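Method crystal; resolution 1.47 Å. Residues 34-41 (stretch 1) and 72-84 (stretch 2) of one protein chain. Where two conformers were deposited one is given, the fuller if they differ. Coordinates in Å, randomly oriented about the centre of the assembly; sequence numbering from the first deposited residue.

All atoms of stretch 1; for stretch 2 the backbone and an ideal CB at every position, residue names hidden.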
ATOM      1  N   ILE A  34     -17.347  -8.762   6.693  1.00 15.80           N
ATOM      2  CA  ILE A  34     -16.673  -7.515   7.038  1.00 15.16           C
ATOM      3  C   ILE A  34     -15.286  -7.663   6.441  1.00 13.51           C
ATOM      4  O   ILE A  34     -14.634  -8.694   6.634  1.00 14.12           O
ATOM      5  CB  ILE A  34     -16.557  -7.319   8.571  1.00 16.59           C
ATOM      6  CG1 ILE A  34     -17.978  -7.086   9.138  1.00 18.09           C
ATOM      7  CG2 ILE A  34     -15.588  -6.224   8.927  1.00 17.64           C
ATOM      8  CD1 ILE A  34     -18.005  -7.037  10.640  1.00 19.04           C
ATOM      9  N   SER A  35     -14.870  -6.648   5.708  0.50 13.05           N
ATOM     10  CA  SER A  35     -13.626  -6.683   5.010  0.50 12.43           C
ATOM     11  C   SER A  35     -12.539  -6.537   6.074  0.50 11.75           C
ATOM     12  O   SER A  35     -12.553  -5.595   6.845  0.50  9.90           O
ATOM     13  CB  SER A  35     -13.530  -5.525   4.040  0.50 14.72           C
ATOM     14  OG  SER A  35     -12.542  -5.790   3.079  0.50 18.14           O
ATOM     15  N   ALA A  36     -11.738  -7.567   6.193  1.00 12.36           N
ATOM     16  CA  ALA A  36     -10.538  -7.532   7.042  1.00 11.15           C
ATOM     17  C   ALA A  36      -9.376  -7.998   6.235  1.00 11.42           C
ATOM     18  O   ALA A  36      -9.545  -8.762   5.265  1.00 12.76           O
ATOM     19  CB  ALA A  36     -10.774  -8.399   8.273  1.00 11.95           C
ATOM     20  N   TYR A  37      -8.187  -7.562   6.626  1.00  9.65           N
ATOM     21  CA  TYR A  37      -6.984  -7.886   5.900  1.00 10.04           C
ATOM     22  C   TYR A  37      -5.810  -7.915   6.831  1.00  8.59           C
ATOM     23  O   TYR A  37      -5.580  -6.952   7.553  1.00  8.30           O
ATOM     24  CB  TYR A  37      -6.735  -6.795   4.863  1.00 12.55           C
ATOM     25  CG  TYR A  37      -5.589  -7.101   3.941  1.00 13.39           C
ATOM     26  CD1 TYR A  37      -5.771  -7.924   2.835  1.00 16.90           C
ATOM     27  CD2 TYR A  37      -4.329  -6.597   4.184  1.00 14.62           C
ATOM     28  CE1 TYR A  37      -4.709  -8.202   1.977  1.00 19.18           C
ATOM     29  CE2 TYR A  37      -3.279  -6.884   3.371  1.00 16.20           C
ATOM     30  CZ  TYR A  37      -3.486  -7.651   2.257  1.00 18.84           C
ATOM     31  OH  TYR A  37      -2.444  -7.923   1.435  1.00 23.61           O
ATOM     32  N   VAL A  38      -5.059  -8.998   6.766  1.00  7.42           N
ATOM     33  CA  VAL A  38      -3.846  -9.158   7.562  1.00  7.36           C
ATOM     34  C   VAL A  38      -2.688  -8.658   6.752  1.00  8.37           C
ATOM     35  O   VAL A  38      -2.368  -9.223   5.685  1.00  9.56           O
ATOM     36  CB  VAL A  38      -3.606 -10.618   8.017  1.00  6.98           C
ATOM     37  CG1 VAL A  38      -2.280 -10.723   8.759  1.00  7.34           C
ATOM     38  CG2 VAL A  38      -4.760 -11.087   8.876  1.00  7.28           C
ATOM     39  N   LEU A  39      -2.085  -7.570   7.203  1.00  8.62           N
ATOM     40  CA  LEU A  39      -0.971  -6.919   6.564  1.00  8.85           C
ATOM     41  C   LEU A  39       0.301  -7.301   7.285  1.00 10.46           C
ATOM     42  O   LEU A  39       0.597  -6.804   8.384  1.00 11.97           O
ATOM     43  CB  LEU A  39      -1.216  -5.410   6.584  1.00  8.41           C
ATOM     44  CG  LEU A  39      -0.103  -4.580   5.935  1.00  9.47           C
ATOM     45  CD1 LEU A  39      -0.067  -4.814   4.455  1.00 10.07           C
ATOM     46  CD2 LEU A  39      -0.294  -3.114   6.256  1.00 10.29           C
ATOM     47  N   ASP A  40       1.015  -8.223   6.662  1.00 14.67           N
ATOM     48  CA  ASP A  40       2.205  -8.807   7.310  1.00 17.41           C
ATOM     49  C   ASP A  40       3.434  -8.340   6.519  1.00 17.11           C
ATOM     50  O   ASP A  40       3.540  -8.553   5.306  1.00 17.19           O
ATOM     51  CB  ASP A  40       2.087 -10.332   7.373  1.00 22.05           C
ATOM     52  CG  ASP A  40       3.153 -10.992   8.293  1.00 25.72           C
ATOM     53  OD1 ASP A  40       4.318 -10.583   8.287  1.00 31.98           O
ATOM     54  OD2 ASP A  40       2.807 -11.937   9.036  1.00 32.13           O
ATOM     55  N   GLY A  41       4.315  -7.686   7.248  1.00 17.13           N
ATOM     56  CA  GLY A  41       5.586  -7.195   6.700  1.00 17.97           C
ATOM     57  C   GLY A  41       6.416  -8.276   6.018  1.00 19.49           C
ATOM     58  O   GLY A  41       7.133  -8.000   5.050  1.00 18.92           O
ATOM     59  N   UNK A  72      -3.817   3.428   4.213  1.00 10.43           N
ATOM     60  CA  UNK A  72      -4.405   3.365   2.863  0.50 11.13           C
ATOM     61  C   UNK A  72      -5.501   2.307   2.778  1.00 11.59           C
ATOM     62  O   UNK A  72      -6.621   2.576   2.286  1.00 13.16           O
ATOM     63  CB  UNK A  72      -3.322   3.069   1.824  0.50 11.13           C
ATOM     64  N   UNK A  73      -5.218   1.109   3.282  1.00  9.76           N
ATOM     65  CA  UNK A  73      -6.208   0.047   3.235  1.00  9.87           C
ATOM     66  C   UNK A  73      -7.406   0.421   4.091  1.00  8.87           C
ATOM     67  O   UNK A  73      -8.539   0.103   3.747  1.00  9.11           O
ATOM     68  CB  UNK A  73      -5.605  -1.280   3.701  1.00  9.87           C
ATOM     69  N   UNK A  74      -7.178   1.019   5.241  1.00  8.56           N
ATOM     70  CA  UNK A  74      -8.289   1.458   6.089  1.00  9.85           C
ATOM     71  C   UNK A  74      -9.125   2.494   5.421  1.00 12.68           C
ATOM     72  O   UNK A  74     -10.355   2.467   5.488  1.00 12.98           O
ATOM     73  CB  UNK A  74      -7.773   2.006   7.421  1.00  9.85           C
ATOM     74  N   UNK A  75      -8.507   3.413   4.746  1.00 14.58           N
ATOM     75  CA  UNK A  75      -9.266   4.449   4.059  1.00 19.82           C
ATOM     76  C   UNK A  75     -10.111   3.819   2.924  1.00 20.58           C
ATOM     77  O   UNK A  75     -11.203   4.346   2.636  1.00 27.66           O
ATOM     78  CB  UNK A  75      -8.323   5.519   3.505  1.00 19.82           C
ATOM     79  N   UNK A  76      -9.671   2.703   2.334  1.00 19.40           N
ATOM     80  CA  UNK A  76     -10.407   1.872   1.372  1.00 19.03           C
ATOM     81  C   UNK A  76     -11.488   0.947   2.022  1.00 16.77           C
ATOM     82  O   UNK A  76     -12.058   0.105   1.355  1.00 17.43           O
ATOM     83  CB  UNK A  76      -9.405   1.013   0.599  1.00 19.03           C
ATOM     84  N   UNK A  77     -11.667   1.054   3.342  1.00 13.07           N
ATOM     85  CA  UNK A  77     -12.747   0.391   4.043  1.00 12.05           C
ATOM     86  C   UNK A  77     -12.394  -0.865   4.829  1.00 11.28           C
ATOM     87  O   UNK A  77     -13.275  -1.516   5.419  1.00 13.89           O
ATOM     88  CB  UNK A  77     -13.830   0.032   3.024  1.00 12.05           C
ATOM     89  N   UNK A  78     -11.141  -1.284   4.806  1.00  9.61           N
ATOM     90  CA  UNK A  78     -10.756  -2.529   5.438  1.00  9.03           C
ATOM     91  C   UNK A  78     -10.410  -2.393   6.926  1.00  8.02           C
ATOM     92  O   UNK A  78      -9.897  -1.356   7.339  1.00  8.18           O
ATOM     93  CB  UNK A  78      -9.560  -3.120   4.689  1.00  9.03           C
ATOM     94  N   UNK A  79     -10.661  -3.480   7.649  1.00  7.51           N
ATOM     95  CA  UNK A  79     -10.199  -3.655   8.998  1.00  7.47           C
ATOM     96  C   UNK A  79      -8.836  -4.300   8.866  1.00  6.96           C
ATOM     97  O   UNK A  79      -8.725  -5.448   8.469  1.00  7.64           O
ATOM     98  CB  UNK A  79     -11.164  -4.487   9.844  1.00  7.47           C
ATOM     99  N   UNK A  80      -7.794  -3.531   9.160  1.00  6.13           N
ATOM    100  CA  UNK A  80      -6.403  -3.938   8.923  1.00  5.99           C
ATOM    101  C   UNK A  80      -5.788  -4.503  10.202  1.00  5.76           C
ATOM    102  O   UNK A  80      -5.918  -3.882  11.249  1.00  6.45           O
ATOM    103  CB  UNK A  80      -5.574  -2.756   8.415  1.00  5.99           C
ATOM    104  N   UNK A  81      -5.147  -5.637  10.101  1.00  5.76           N
ATOM    105  CA  UNK A  81      -4.539  -6.336  11.246  1.00  6.09           C
ATOM    106  C   UNK A  81      -3.072  -6.459  10.958  1.00  5.76           C
ATOM    107  O   UNK A  81      -2.694  -7.064   9.920  1.00  6.14           O
ATOM    108  CB  UNK A  81      -5.168  -7.709  11.491  1.00  6.09           C
ATOM    109  N   UNK A  82      -2.216  -5.883  11.797  1.00  5.52           N
ATOM    110  CA  UNK A  82      -0.763  -5.819  11.527  1.00  5.82           C
ATOM    111  C   UNK A  82      -0.034  -6.565  12.616  1.00  6.16           C
ATOM    112  O   UNK A  82       0.152  -6.049  13.739  1.00  6.14           O
ATOM    113  CB  UNK A  82      -0.266  -4.374  11.445  1.00  5.82           C
ATOM    114  N   UNK A  83       0.427  -7.801  12.308  1.00  6.08           N
ATOM    115  CA  UNK A  83       1.099  -8.594  13.329  1.00  6.56           C
ATOM    116  C   UNK A  83       2.608  -8.484  13.376  1.00  7.87           C
ATOM    117  O   UNK A  83       3.302  -9.547  13.494  1.00 10.30           O
ATOM    118  CB  UNK A  83       0.731 -10.066  13.132  1.00  6.56           C
ATOM    119  N   UNK A  84       3.108  -7.284  13.546  1.00  7.94           N
ATOM    120  CA  UNK A  84       4.559  -7.047  13.603  1.00  7.92           C
ATOM    121  C   UNK A  84       5.039  -7.001  15.035  1.00  7.52           C
ATOM    122  O   UNK A  84       4.293  -6.652  15.960  1.00  8.50           O
ATOM    123  CB  UNK A  84       4.927  -5.744  12.890  1.00  7.92           C
TER

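At 72, on a helix, the ideal CB finds nothing of stretch 1 within 5.5 Å, so many side chains would fit; it is Leu 72. At 73 the CB points toward stretch 1 and sits 5.5 Å from Tyr 37 CD2, a gap that a medium or long apolar chain could close. Leu 73 does so: its CD1 lies 3.6 Å from Tyr 37 CD2, obliquely to the ring, and 4.3 Å from Leu 39 CD1.

Positions 74, 75 and 76, unconstrained by stretch 1, hold Ala 74, Asp 75 and Cys 76. Position 77 is decided by its backbone. With phi 103° and psi -1°, a CB would be jammed against the preceding carbonyl O, which calls for glycine. Gly 77 ends the helix in a Schellman motif, with its N bonded to Ala 74 O at 2.9 Å. One water donates to both Gly 77 O (2.8 Å) and Ser 35 O (2.7 Å).

At 78 the CB points sideways, 4.3 Å from Ser 35 OG and 4.6 Å from Tyr 37 CB. A polar chain able to reach the hydroxyl would suit, though a small one could also fit. His 78 donates from ND1 to Ser 35 OG at 2.6 Å, a weak bond because its angle is only 119°.

From 79 a parallel ladder begins, with alternating CB directions. Its bonds, the N of 79 to Ser 35 O (2.9 Å), Tyr 37 N to the O of 79 (2.9 Å), the N of 81 to Tyr 37 O (2.9 Å) and Leu 39 N to the O of 81 (2.8 Å), exclude only proline, at 79 and 81.

The CB at 79 shares a face with Ala 36, whose small methyl leaves room for an aliphatic group. Leu 79 places CB 4.2 Å from Ala 36 CB. Position 80 turns to the Tyr 37 face, its CB 5.4 Å from Leu 39 CB; an apolar residue suits. Val 80 CG1 packs 3.9 Å from Leu 39 CB.

Position 81 returns to the face of Ala 36 and Val 38, where a longer aliphatic chain could touch both. Leu 81 CD1 lies 4.3 Å from Ala 36 CB and 4.1 Å from Val 38 CG2.

At 82 the CB points sideways, 4.0 Å from Leu 39 O, and modest apolar groups fit; Val 82 CG2 reaches Leu 39 CB at 4.4 Å. At 83 the CB lies 5.0 Å from Asp 40 OD2 and 5.4 Å from Val 38 CG1. Its N, 4.1 Å from Leu 39 O, makes no bond across, and phi is -94°, so small or apolar side chains, proline included, would suit. Pro 83 CD contacts Val 38 CG1 at 3.9 Å and Leu 39 O at 3.3 Å. At 84 no stretch 1 atom lies within 5.5 Å of the CB, leaving size little limited; it is Ala 84.

Stretch 2 (72-84) LLADCGHLVLVPA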
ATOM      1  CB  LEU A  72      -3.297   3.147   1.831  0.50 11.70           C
ATOM      2  CG  LEU A  72      -3.695   2.840   0.391  0.50 11.83           C
ATOM      3  CD1 LEU A  72      -4.456   4.030  -0.075  0.50 12.67           C
ATOM      4  CD2 LEU A  72      -2.494   2.553  -0.500  0.50 12.05           C
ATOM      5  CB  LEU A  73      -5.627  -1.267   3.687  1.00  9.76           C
ATOM      6  CG  LEU A  73      -4.598  -1.920   2.762  1.00 11.30           C
ATOM      7  CD1 LEU A  73      -3.886  -3.074   3.470  1.00 11.82           C
ATOM      8  CD2 LEU A  73      -5.285  -2.393   1.465  1.00 15.72           C
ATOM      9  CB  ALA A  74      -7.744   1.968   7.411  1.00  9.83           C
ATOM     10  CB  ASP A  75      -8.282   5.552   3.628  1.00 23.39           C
ATOM     11  CG  ASP A  75      -8.976   6.725   3.048  1.00 27.92           C
ATOM     12  OD1 ASP A  75      -9.551   7.496   3.856  1.00 34.09           O
ATOM     13  OD2 ASP A  75      -8.931   6.815   1.809  1.00 27.23           O
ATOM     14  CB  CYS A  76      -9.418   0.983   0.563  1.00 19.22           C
ATOM     15  SG  CYS A  76      -8.533   1.877  -0.657  1.00 29.86           S
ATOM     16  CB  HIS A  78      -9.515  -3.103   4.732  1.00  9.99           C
ATOM     17  CG  HIS A  78      -9.701  -3.319   3.276  1.00 11.96           C
ATOM     18  ND1 HIS A  78     -10.288  -4.459   2.782  1.00 15.59           N
ATOM     19  CD2 HIS A  78      -9.360  -2.566   2.221  1.00 12.75           C
ATOM     20  CE1 HIS A  78     -10.309  -4.383   1.451  1.00 15.47           C
ATOM     21  NE2 HIS A  78      -9.773  -3.233   1.096  1.00 14.68           N
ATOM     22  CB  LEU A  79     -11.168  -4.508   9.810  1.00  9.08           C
ATOM     23  CG  LEU A  79     -10.905  -4.613  11.322  1.00 11.00           C
ATOM     24  CD1 LEU A  79      -9.713  -5.474  11.654  1.00 12.27           C
ATOM     25  CD2 LEU A  79     -10.772  -3.244  11.954  1.00 12.56           C
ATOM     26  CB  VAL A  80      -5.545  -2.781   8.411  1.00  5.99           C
ATOM     27  CG1 VAL A  80      -4.135  -3.232   8.019  1.00  6.62           C
ATOM     28  CG2 VAL A  80      -6.209  -2.125   7.188  1.00  6.58           C
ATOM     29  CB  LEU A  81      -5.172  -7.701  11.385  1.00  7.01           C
ATOM     30  CG  LEU A  81      -6.677  -7.635  11.642  1.00  8.37           C
ATOM     31  CD1 LEU A  81      -7.456  -8.763  11.003  1.00  8.68           C
ATOM     32  CD2 LEU A  81      -6.943  -7.619  13.139  1.00  9.21           C
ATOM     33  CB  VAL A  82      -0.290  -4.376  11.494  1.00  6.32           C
ATOM     34  CG1 VAL A  82       1.196  -4.321  11.119  1.00  6.95           C
ATOM     35  CG2 VAL A  82      -1.118  -3.562  10.531  1.00  6.56           C
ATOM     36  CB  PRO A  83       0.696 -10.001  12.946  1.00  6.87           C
ATOM     37  CG  PRO A  83       0.621  -9.967  11.465  1.00  6.98           C
ATOM     38  CD  PRO A  83       0.048  -8.624  11.142  1.00  6.82           C
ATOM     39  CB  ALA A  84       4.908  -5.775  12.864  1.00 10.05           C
TER
HETATM   40  O   HOH W   1     -14.220  -3.472   7.210  1.00 20.47           O
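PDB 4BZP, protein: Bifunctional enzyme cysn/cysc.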